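Local structure of Uly1 (Catenovulum maritimum, 7DRQ) at residues A[48-62]-A[446-460]. The protein probably cleaves the marine algal polysaccharide ulvan as a lyase of polysaccharide lyase family 24, and binds calcium ions. Sequence-based numbering, arbitrary orientation.
Sequences PHGDAIKVYKNYVFM and KGIVHIHDGKLYYYL
Tyr459 stands between Pro48 and Met62, with its ring held on both faces. Its CB already points at the other sheet, and with CG anti to the backbone N (chi1 -173°) the ring runs between Pro48 and Met62. Pro48 CB presses on one face, 3.5 Å from the Tyr459 ring centroid. The selenomethionine Met62 lays its SE over the other face, 4.1 Å from the Tyr459 centroid, a Met-aromatic contact. The hydroxyl is hydrogen-bonded to Thr63 O, which holds the far end, while Pro48 and Met62 restrict the ring's turn. An alanine here would remove the ring, and would probably leave a gap between Pro48 and Met62 and Thr63 O without its hydroxyl partner.

Beside the ring, Ile53 fills the hollow bounded by Ile448, His450, Tyr457 and Tyr459. Its CG2 meets Ile448, and its CD1 rests against Tyr457 CB. Ile448 answers with CD1, which pushes under the Gly50-Ala52 loop: Ile448 CD1 lies 3.7 Å from Ala52 CB. Val55 is the next bump. Val55 CG2 sits 3.5 Å from the Tyr457 ring centroid, over its centre, and Val55 CG1 lies 3.4 Å from His452 CD2. Val60 CG2 adds an oblique contact to Tyr457.

Polar links flank the apolar middle. At the Pro48 end, Lys446 NZ donates to Pro48 O (2.8 Å), in the carbonyl plane at a C=O...N angle of 151°. Lys446 NZ also donates to His49 ND1 (2.8 Å), tilted 23° from that ring's plane. One water links Val55 N to His450 NE2 along the side, and another joins Lys57 O to His452 NE2 at the turn.

The contact joins hairpins of two four-stranded antiparallel sheets, one early and one late in the chain. The late sheet also takes in strand 3-15 at its outer edge. This is the face-to-face packing of neighbouring blades, consistent with a beta-propeller whose ring is closed by a blade shared between N-terminal strand 3-15 and the C-terminal strands.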
ATOM      1  N   PRO A  48       2.195  -7.087  -9.865  1.00 10.05           N
ATOM      2  CA  PRO A  48       1.394  -6.041  -9.232  1.00 11.77           C
ATOM      3  C   PRO A  48       1.825  -5.844  -7.786  1.00 10.59           C
ATOM      4  O   PRO A  48       2.049  -6.811  -7.065  1.00 11.52           O
ATOM      5  CB  PRO A  48      -0.032  -6.587  -9.326  1.00 12.94           C
ATOM      6  CG  PRO A  48       0.139  -8.057  -9.276  1.00 13.54           C
ATOM      7  CD  PRO A  48       1.492  -8.382  -9.870  1.00 11.38           C
ATOM      8  N   HIS A  49       1.940  -4.588  -7.370  1.00 11.49           N
ATOM      9  CA  HIS A  49       2.437  -4.282  -6.040  1.00 10.96           C
ATOM     10  C   HIS A  49       2.054  -2.853  -5.691  1.00 12.30           C
ATOM     11  O   HIS A  49       2.066  -1.976  -6.558  1.00 12.07           O
ATOM     12  CB  HIS A  49       3.958  -4.455  -5.977  1.00 11.72           C
ATOM     13  CG  HIS A  49       4.493  -4.611  -4.590  1.00 11.15           C
ATOM     14  ND1 HIS A  49       4.000  -5.546  -3.706  1.00 12.87           N
ATOM     15  CD2 HIS A  49       5.506  -3.981  -3.948  1.00 12.51           C
ATOM     16  CE1 HIS A  49       4.677  -5.474  -2.571  1.00 14.87           C
ATOM     17  NE2 HIS A  49       5.600  -4.536  -2.696  1.00 14.70           N
ATOM     18  N   GLY A  50       1.736  -2.630  -4.416  1.00 11.08           N
ATOM     19  CA  GLY A  50       1.342  -1.306  -3.957  1.00 10.76           C
ATOM     20  C   GLY A  50      -0.120  -1.021  -4.259  1.00 10.78           C
ATOM     21  O   GLY A  50      -0.917  -1.918  -4.551  1.00 10.46           O
ATOM     22  N   ASP A  51      -0.469   0.267  -4.188  1.00  8.81           N
ATOM     23  CA  ASP A  51      -1.847   0.719  -4.381  1.00  9.56           C
ATOM     24  C   ASP A  51      -2.139   0.861  -5.879  1.00 11.34           C
ATOM     25  O   ASP A  51      -2.413   1.940  -6.410  1.00  9.75           O
ATOM     26  CB  ASP A  51      -2.065   2.027  -3.630  1.00 12.09           C
ATOM     27  CG  ASP A  51      -3.515   2.402  -3.535  1.00 14.09           C
ATOM     28  OD1 ASP A  51      -4.372   1.485  -3.517  1.00 15.90           O
ATOM     29  OD2 ASP A  51      -3.800   3.615  -3.491  1.00 10.52           O
ATOM     30  N   ALA A  52      -2.065  -0.274  -6.561  1.00 10.48           N
ATOM     31  CA  ALA A  52      -1.885  -0.288  -8.005  1.00  7.86           C
ATOM     32  C   ALA A  52      -3.152  -0.578  -8.790  1.00 11.28           C
ATOM     33  O   ALA A  52      -3.081  -0.696 -10.018  1.00 11.09           O
ATOM     34  CB  ALA A  52      -0.808  -1.318  -8.385  1.00  9.44           C
ATOM     35  N   ILE A  53      -4.302  -0.721  -8.140  1.00  8.80           N
ATOM     36  CA  ILE A  53      -5.527  -0.996  -8.881  1.00  9.70           C
ATOM     37  C   ILE A  53      -6.697  -0.262  -8.240  1.00 10.62           C
ATOM     38  O   ILE A  53      -6.869  -0.301  -7.018  1.00 12.83           O
ATOM     39  CB  ILE A  53      -5.799  -2.513  -8.982  1.00 10.22           C
ATOM     40  CG1 ILE A  53      -7.203  -2.767  -9.526  1.00 10.28           C
ATOM     41  CG2 ILE A  53      -5.579  -3.224  -7.651  1.00 10.45           C
ATOM     42  CD1 ILE A  53      -7.366  -4.168 -10.089  1.00 10.77           C
ATOM     43  N   LYS A  54      -7.500   0.413  -9.065  1.00 11.38           N
ATOM     44  CA  LYS A  54      -8.705   1.087  -8.599  1.00 11.71           C
ATOM     45  C   LYS A  54      -9.818   0.858  -9.608  1.00 14.76           C
ATOM     46  O   LYS A  54      -9.563   0.632 -10.796  1.00 12.14           O
ATOM     47  CB  LYS A  54      -8.505   2.600  -8.423  1.00 13.06           C
ATOM     48  CG  LYS A  54      -7.541   2.988  -7.317  1.00 10.63           C
ATOM     49  CD  LYS A  54      -8.076   2.547  -5.966  1.00 11.78           C
ATOM     50  CE  LYS A  54      -6.937   2.471  -4.956  1.00 11.39           C
ATOM     51  NZ  LYS A  54      -6.282   3.831  -4.790  1.00 10.79           N
ATOM     52  N   VAL A  55     -11.054   0.928  -9.126  1.00 10.51           N
ATOM     53  CA  VAL A  55     -12.238   0.817  -9.970  1.00 12.30           C
ATOM     54  C   VAL A  55     -13.068   2.079  -9.807  1.00 15.82           C
ATOM     55  O   VAL A  55     -13.364   2.495  -8.680  1.00 17.48           O
ATOM     56  CB  VAL A  55     -13.064  -0.439  -9.639  1.00 13.92           C
ATOM     57  CG1 VAL A  55     -14.247  -0.563 -10.604  1.00 13.91           C
ATOM     58  CG2 VAL A  55     -12.189  -1.675  -9.761  1.00 13.17           C
ATOM     59  N   TYR A  56     -13.424   2.693 -10.935  1.00 13.67           N
ATOM     60  CA  TYR A  56     -14.262   3.888 -10.970  1.00 12.28           C
ATOM     61  C   TYR A  56     -15.294   3.695 -12.070  1.00 15.54           C
ATOM     62  O   TYR A  56     -14.926   3.582 -13.245  1.00 12.29           O
ATOM     63  CB  TYR A  56     -13.436   5.153 -11.237  1.00 14.45           C
ATOM     64  CG  TYR A  56     -14.304   6.339 -11.591  1.00 17.03           C
ATOM     65  CD1 TYR A  56     -15.089   6.959 -10.626  1.00 16.98           C
ATOM     66  CD2 TYR A  56     -14.359   6.828 -12.893  1.00 15.27           C
ATOM     67  CE1 TYR A  56     -15.902   8.036 -10.949  1.00 16.75           C
ATOM     68  CE2 TYR A  56     -15.158   7.898 -13.220  1.00 16.34           C
ATOM     69  CZ  TYR A  56     -15.930   8.499 -12.246  1.00 18.36           C
ATOM     70  OH  TYR A  56     -16.734   9.562 -12.576  1.00 20.28           O
ATOM     71  N   LYS A  57     -16.574   3.654 -11.691  1.00 13.16           N
ATOM     72  CA  LYS A  57     -17.648   3.330 -12.625  1.00 14.79           C
ATOM     73  C   LYS A  57     -17.297   2.054 -13.389  1.00 15.52           C
ATOM     74  O   LYS A  57     -17.066   1.006 -12.772  1.00 13.06           O
ATOM     75  CB  LYS A  57     -17.907   4.507 -13.574  1.00 16.31           C
ATOM     76  CG  LYS A  57     -18.388   5.760 -12.849  1.00 19.41           C
ATOM     77  CD  LYS A  57     -18.791   6.861 -13.817  1.00 24.15           C
ATOM     78  CE  LYS A  57     -19.608   7.938 -13.111  1.00 30.80           C
ATOM     79  NZ  LYS A  57     -20.589   7.346 -12.153  1.00 34.60           N
ATOM     80  N   ASN A  58     -17.215   2.133 -14.716  1.00 16.40           N
ATOM     81  CA  ASN A  58     -16.934   0.965 -15.546  1.00 12.64           C
ATOM     82  C   ASN A  58     -15.467   0.851 -15.956  1.00 15.50           C
ATOM     83  O   ASN A  58     -15.156   0.183 -16.950  1.00 17.25           O
ATOM     84  CB  ASN A  58     -17.826   0.978 -16.793  1.00 14.98           C
ATOM     85  CG  ASN A  58     -17.705   2.266 -17.587  1.00 15.10           C
ATOM     86  OD1 ASN A  58     -18.197   3.311 -17.169  1.00 18.42           O
ATOM     87  ND2 ASN A  58     -17.046   2.195 -18.744  1.00 15.70           N
ATOM     88  N   TYR A  59     -14.553   1.420 -15.187  1.00 12.07           N
ATOM     89  CA  TYR A  59     -13.145   1.433 -15.562  1.00 12.71           C
ATOM     90  C   TYR A  59     -12.311   0.831 -14.446  1.00 12.88           C
ATOM     91  O   TYR A  59     -12.490   1.184 -13.275  1.00 16.55           O
ATOM     92  CB  TYR A  59     -12.670   2.855 -15.853  1.00 10.26           C
ATOM     93  CG  TYR A  59     -13.463   3.566 -16.916  1.00 14.97           C
ATOM     94  CD1 TYR A  59     -13.273   3.284 -18.262  1.00 15.75           C
ATOM     95  CD2 TYR A  59     -14.396   4.540 -16.569  1.00 17.52           C
ATOM     96  CE1 TYR A  59     -14.007   3.962 -19.246  1.00 18.41           C
ATOM     97  CE2 TYR A  59     -15.125   5.213 -17.528  1.00 20.09           C
ATOM     98  CZ  TYR A  59     -14.930   4.924 -18.859  1.00 18.99           C
ATOM     99  OH  TYR A  59     -15.663   5.606 -19.805  1.00 21.50           O
ATOM    100  N   VAL A  60     -11.399  -0.068 -14.807  1.00 11.51           N
ATOM    101  CA  VAL A  60     -10.409  -0.591 -13.872  1.00 10.71           C
ATOM    102  C   VAL A  60      -9.067   0.014 -14.244  1.00 12.99           C
ATOM    103  O   VAL A  60      -8.561  -0.226 -15.348  1.00 15.44           O
ATOM    104  CB  VAL A  60     -10.338  -2.127 -13.914  1.00 11.71           C
ATOM    105  CG1 VAL A  60      -9.412  -2.629 -12.808  1.00 11.30           C
ATOM    106  CG2 VAL A  60     -11.725  -2.719 -13.757  1.00 12.74           C
ATOM    107  N   PHE A  61      -8.482   0.784 -13.328  1.00 11.16           N
ATOM    108  CA  PHE A  61      -7.186   1.407 -13.542  1.00  9.92           C
ATOM    109  C   PHE A  61      -6.109   0.581 -12.851  1.00 11.32           C
ATOM    110  O   PHE A  61      -6.245   0.250 -11.669  1.00 12.83           O
ATOM    111  CB  PHE A  61      -7.187   2.839 -13.002  1.00 12.22           C
ATOM    112  CG  PHE A  61      -8.088   3.770 -13.769  1.00 12.05           C
ATOM    113  CD1 PHE A  61      -9.437   3.861 -13.459  1.00  9.99           C
ATOM    114  CD2 PHE A  61      -7.585   4.549 -14.801  1.00 12.70           C
ATOM    115  CE1 PHE A  61     -10.265   4.713 -14.159  1.00  9.94           C
ATOM    116  CE2 PHE A  61      -8.411   5.411 -15.504  1.00 10.28           C
ATOM    117  CZ  PHE A  61      -9.752   5.490 -15.185  1.00  9.59           C
HETATM  118  N   MSE A  62      -5.062   0.222 -13.597  1.00 10.27           N
HETATM  119  CA  MSE A  62      -3.977  -0.598 -13.060  1.00  9.22           C
HETATM  120  C   MSE A  62      -2.621  -0.040 -13.455  1.00  9.88           C
HETATM  121  O   MSE A  62      -2.398   0.297 -14.615  1.00 11.83           O
HETATM  122  CB  MSE A  62      -4.112  -2.041 -13.547  1.00  9.76           C
HETATM  123  CG  MSE A  62      -5.372  -2.713 -13.058  1.00  9.80           C
HETATM  124 SE   MSE A  62      -5.616  -4.420 -14.015  0.87 14.21          SE
HETATM  125  CE  MSE A  62      -6.533  -3.798 -15.609  1.00 10.91           C
ATOM    126  N   LYS A 446       1.657 -14.109  -7.312  1.00 10.49           N
ATOM    127  CA  LYS A 446       1.435 -12.937  -6.471  1.00 12.43           C
ATOM    128  C   LYS A 446       0.142 -12.283  -6.922  1.00 11.31           C
ATOM    129  O   LYS A 446      -0.168 -12.276  -8.109  1.00  9.77           O
ATOM    130  CB  LYS A 446       2.610 -11.957  -6.593  1.00 13.89           C
ATOM    131  CG  LYS A 446       2.554 -10.750  -5.668  1.00 12.81           C
ATOM    132  CD  LYS A 446       3.668  -9.755  -6.027  1.00 11.58           C
ATOM    133  CE  LYS A 446       3.938  -8.773  -4.888  1.00 14.33           C
ATOM    134  NZ  LYS A 446       2.754  -7.913  -4.576  1.00 11.85           N
ATOM    135  N   GLY A 447      -0.599 -11.715  -5.987  1.00 13.39           N
ATOM    136  CA  GLY A 447      -1.774 -10.949  -6.373  1.00 11.02           C
ATOM    137  C   GLY A 447      -2.016  -9.824  -5.398  1.00 12.43           C
ATOM    138  O   GLY A 447      -1.631  -9.908  -4.227  1.00 14.04           O
ATOM    139  N   ILE A 448      -2.629  -8.746  -5.891  1.00  8.44           N
ATOM    140  CA  ILE A 448      -3.154  -7.712  -5.006  1.00  9.53           C
ATOM    141  C   ILE A 448      -4.656  -7.595  -5.214  1.00 12.27           C
ATOM    142  O   ILE A 448      -5.179  -7.751  -6.324  1.00 12.23           O
ATOM    143  CB  ILE A 448      -2.471  -6.336  -5.180  1.00 14.77           C
ATOM    144  CG1 ILE A 448      -2.668  -5.788  -6.581  1.00 16.90           C
ATOM    145  CG2 ILE A 448      -0.985  -6.404  -4.791  1.00 13.95           C
ATOM    146  CD1 ILE A 448      -2.030  -4.393  -6.765  1.00 16.47           C
ATOM    147  N   VAL A 449      -5.348  -7.302  -4.114  1.00 13.83           N
ATOM    148  CA  VAL A 449      -6.803  -7.357  -4.025  1.00 11.32           C
ATOM    149  C   VAL A 449      -7.361  -5.942  -3.967  1.00 13.84           C
ATOM    150  O   VAL A 449      -6.832  -5.091  -3.240  1.00 12.26           O
ATOM    151  CB  VAL A 449      -7.213  -8.147  -2.768  1.00 12.62           C
ATOM    152  CG1 VAL A 449      -8.698  -7.967  -2.476  1.00 13.36           C
ATOM    153  CG2 VAL A 449      -6.829  -9.613  -2.913  1.00 13.71           C
ATOM    154  N   HIS A 450      -8.441  -5.697  -4.714  1.00  9.15           N
ATOM    155  CA  HIS A 450      -9.252  -4.492  -4.570  1.00 12.09           C
ATOM    156  C   HIS A 450     -10.715  -4.907  -4.541  1.00 16.38           C
ATOM    157  O   HIS A 450     -11.195  -5.538  -5.484  1.00 13.81           O
ATOM    158  CB  HIS A 450      -8.993  -3.510  -5.716  1.00 12.51           C
ATOM    159  CG  HIS A 450      -9.783  -2.241  -5.614  1.00 14.43           C
ATOM    160  ND1 HIS A 450      -9.462  -1.242  -4.722  1.00 16.13           N
ATOM    161  CD2 HIS A 450     -10.869  -1.806  -6.294  1.00 13.51           C
ATOM    162  CE1 HIS A 450     -10.325  -0.248  -4.846  1.00 16.35           C
ATOM    163  NE2 HIS A 450     -11.184  -0.560  -5.798  1.00 18.26           N
ATOM    164  N   ILE A 451     -11.420  -4.573  -3.458  1.00 13.68           N
ATOM    165  CA  ILE A 451     -12.845  -4.860  -3.327  1.00 14.41           C
ATOM    166  C   ILE A 451     -13.617  -3.613  -3.734  1.00 16.51           C
ATOM    167  O   ILE A 451     -13.333  -2.515  -3.238  1.00 15.24           O
ATOM    168  CB  ILE A 451     -13.200  -5.276  -1.886  1.00 15.26           C
ATOM    169  CG1 ILE A 451     -12.300  -6.427  -1.410  1.00 18.06           C
ATOM    170  CG2 ILE A 451     -14.685  -5.633  -1.786  1.00 15.43           C
ATOM    171  CD1 ILE A 451     -12.374  -7.657  -2.282  1.00 15.13           C
ATOM    172  N   HIS A 452     -14.592  -3.767  -4.628  1.00 14.08           N
ATOM    173  CA  HIS A 452     -15.360  -2.611  -5.076  1.00 16.32           C
ATOM    174  C   HIS A 452     -16.749  -3.068  -5.493  1.00 18.72           C
ATOM    175  O   HIS A 452     -16.877  -3.931  -6.364  1.00 15.75           O
ATOM    176  CB  HIS A 452     -14.643  -1.904  -6.230  1.00 17.10           C
ATOM    177  CG  HIS A 452     -15.432  -0.796  -6.850  1.00 19.53           C
ATOM    178  ND1 HIS A 452     -15.398   0.495  -6.372  1.00 19.50           N
ATOM    179  CD2 HIS A 452     -16.276  -0.784  -7.909  1.00 19.53           C
ATOM    180  CE1 HIS A 452     -16.182   1.257  -7.111  1.00 22.23           C
ATOM    181  NE2 HIS A 452     -16.729   0.506  -8.048  1.00 19.18           N
ATOM    182  N   ASP A 453     -17.779  -2.500  -4.865  1.00 17.03           N
ATOM    183  CA  ASP A 453     -19.173  -2.752  -5.233  1.00 20.03           C
ATOM    184  C   ASP A 453     -19.492  -4.245  -5.247  1.00 19.27           C
ATOM    185  O   ASP A 453     -20.045  -4.778  -6.209  1.00 20.39           O
ATOM    186  CB  ASP A 453     -19.493  -2.115  -6.584  1.00 20.95           C
ATOM    187  CG  ASP A 453     -20.969  -1.787  -6.741  1.00 36.25           C
ATOM    188  OD1 ASP A 453     -21.728  -1.983  -5.766  1.00 36.71           O
ATOM    189  OD2 ASP A 453     -21.365  -1.330  -7.839  1.00 35.23           O
ATOM    190  N   GLY A 454     -19.128  -4.926  -4.166  1.00 17.46           N
ATOM    191  CA  GLY A 454     -19.447  -6.333  -4.037  1.00 19.53           C
ATOM    192  C   GLY A 454     -18.660  -7.275  -4.919  1.00 16.46           C
ATOM    193  O   GLY A 454     -19.010  -8.455  -4.996  1.00 17.74           O
ATOM    194  N   LYS A 455     -17.608  -6.803  -5.586  1.00 15.92           N
ATOM    195  CA  LYS A 455     -16.787  -7.671  -6.423  1.00 14.97           C
ATOM    196  C   LYS A 455     -15.323  -7.574  -6.018  1.00 13.61           C
ATOM    197  O   LYS A 455     -14.860  -6.544  -5.513  1.00 15.16           O
ATOM    198  CB  LYS A 455     -16.940  -7.332  -7.911  1.00 13.62           C
ATOM    199  CG  LYS A 455     -18.394  -7.468  -8.406  1.00 16.76           C
ATOM    200  CD  LYS A 455     -18.492  -7.358  -9.910  1.00 20.19           C
ATOM    201  CE  LYS A 455     -19.933  -7.537 -10.368  1.00 24.29           C
ATOM    202  NZ  LYS A 455     -20.010  -7.611 -11.851  1.00 27.73           N
ATOM    203  N   LEU A 456     -14.613  -8.676  -6.251  1.00 13.41           N
ATOM    204  CA  LEU A 456     -13.183  -8.803  -6.000  1.00 13.79           C
ATOM    205  C   LEU A 456     -12.446  -8.610  -7.323  1.00 12.82           C
ATOM    206  O   LEU A 456     -12.698  -9.340  -8.289  1.00 13.77           O
ATOM    207  CB  LEU A 456     -12.862 -10.173  -5.389  1.00 13.01           C
ATOM    208  CG  LEU A 456     -11.467 -10.795  -5.593  1.00 13.07           C
ATOM    209  CD1 LEU A 456     -10.402  -9.923  -4.961  1.00 12.84           C
ATOM    210  CD2 LEU A 456     -11.375 -12.225  -5.024  1.00 14.48           C
ATOM    211  N   TYR A 457     -11.583  -7.604  -7.374  1.00 11.10           N
ATOM    212  CA  TYR A 457     -10.714  -7.340  -8.513  1.00 10.79           C
ATOM    213  C   TYR A 457      -9.336  -7.832  -8.118  1.00 10.77           C
ATOM    214  O   TYR A 457      -8.690  -7.248  -7.241  1.00 10.87           O
ATOM    215  CB  TYR A 457     -10.716  -5.847  -8.865  1.00 10.41           C
ATOM    216  CG  TYR A 457     -12.069  -5.399  -9.370  1.00  8.81           C
ATOM    217  CD1 TYR A 457     -13.123  -5.165  -8.486  1.00 11.26           C
ATOM    218  CD2 TYR A 457     -12.313  -5.257 -10.739  1.00 14.29           C
ATOM    219  CE1 TYR A 457     -14.373  -4.782  -8.945  1.00 14.08           C
ATOM    220  CE2 TYR A 457     -13.572  -4.885 -11.212  1.00 14.03           C
ATOM    221  CZ  TYR A 457     -14.593  -4.646 -10.308  1.00 13.43           C
ATOM    222  OH  TYR A 457     -15.840  -4.269 -10.767  1.00 14.82           O
ATOM    223  N   TYR A 458      -8.908  -8.944  -8.717  1.00  9.20           N
ATOM    224  CA  TYR A 458      -7.663  -9.607  -8.334  1.00  9.67           C
ATOM    225  C   TYR A 458      -6.649  -9.358  -9.437  1.00 12.65           C
ATOM    226  O   TYR A 458      -6.822  -9.832 -10.562  1.00 11.24           O
ATOM    227  CB  TYR A 458      -7.893 -11.106  -8.120  1.00 10.08           C
ATOM    228  CG  TYR A 458      -7.002 -11.746  -7.084  1.00 10.30           C
ATOM    229  CD1 TYR A 458      -5.975 -11.038  -6.472  1.00 11.19           C
ATOM    230  CD2 TYR A 458      -7.189 -13.086  -6.726  1.00  9.92           C
ATOM    231  CE1 TYR A 458      -5.175 -11.638  -5.515  1.00 12.78           C
ATOM    232  CE2 TYR A 458      -6.397 -13.690  -5.781  1.00 13.01           C
ATOM    233  CZ  TYR A 458      -5.389 -12.977  -5.182  1.00 12.39           C
ATOM    234  OH  TYR A 458      -4.616 -13.611  -4.236  1.00 12.68           O
ATOM    235  N   TYR A 459      -5.595  -8.639  -9.097  1.00  9.64           N
ATOM    236  CA  TYR A 459      -4.563  -8.209 -10.040  1.00 10.77           C
ATOM    237  C   TYR A 459      -3.377  -9.133  -9.800  1.00 11.55           C
ATOM    238  O   TYR A 459      -2.770  -9.101  -8.725  1.00 10.80           O
ATOM    239  CB  TYR A 459      -4.253  -6.732  -9.782  1.00 10.47           C
ATOM    240  CG  TYR A 459      -3.321  -6.015 -10.735  1.00 11.21           C
ATOM    241  CD1 TYR A 459      -2.879  -6.593 -11.918  1.00 11.55           C
ATOM    242  CD2 TYR A 459      -2.876  -4.732 -10.425  1.00 11.50           C
ATOM    243  CE1 TYR A 459      -2.015  -5.903 -12.779  1.00 11.80           C
ATOM    244  CE2 TYR A 459      -2.027  -4.043 -11.264  1.00 12.80           C
ATOM    245  CZ  TYR A 459      -1.589  -4.626 -12.433  1.00 11.23           C
ATOM    246  OH  TYR A 459      -0.734  -3.893 -13.234  1.00 12.68           O
ATOM    247  N   LEU A 460      -3.058  -9.964 -10.783  1.00 10.59           N
ATOM    248  CA  LEU A 460      -2.297 -11.183 -10.537  1.00 10.82           C
ATOM    249  C   LEU A 460      -1.070 -11.295 -11.434  1.00 12.47           C
ATOM    250  O   LEU A 460      -1.133 -10.965 -12.616  1.00 12.17           O
ATOM    251  CB  LEU A 460      -3.195 -12.403 -10.776  1.00  9.91           C
ATOM    252  CG  LEU A 460      -4.337 -12.582  -9.781  1.00 10.43           C
ATOM    253  CD1 LEU A 460      -5.488 -13.357 -10.417  1.00 10.58           C
ATOM    254  CD2 LEU A 460      -3.843 -13.290  -8.513  1.00 12.81           C
TER
HETATM  255  O   HOH W   1     -12.015   1.848  -6.468  1.00 22.68           O
HETATM  256  O   HOH W   2     -18.204   0.818 -10.357  1.00 26.03           O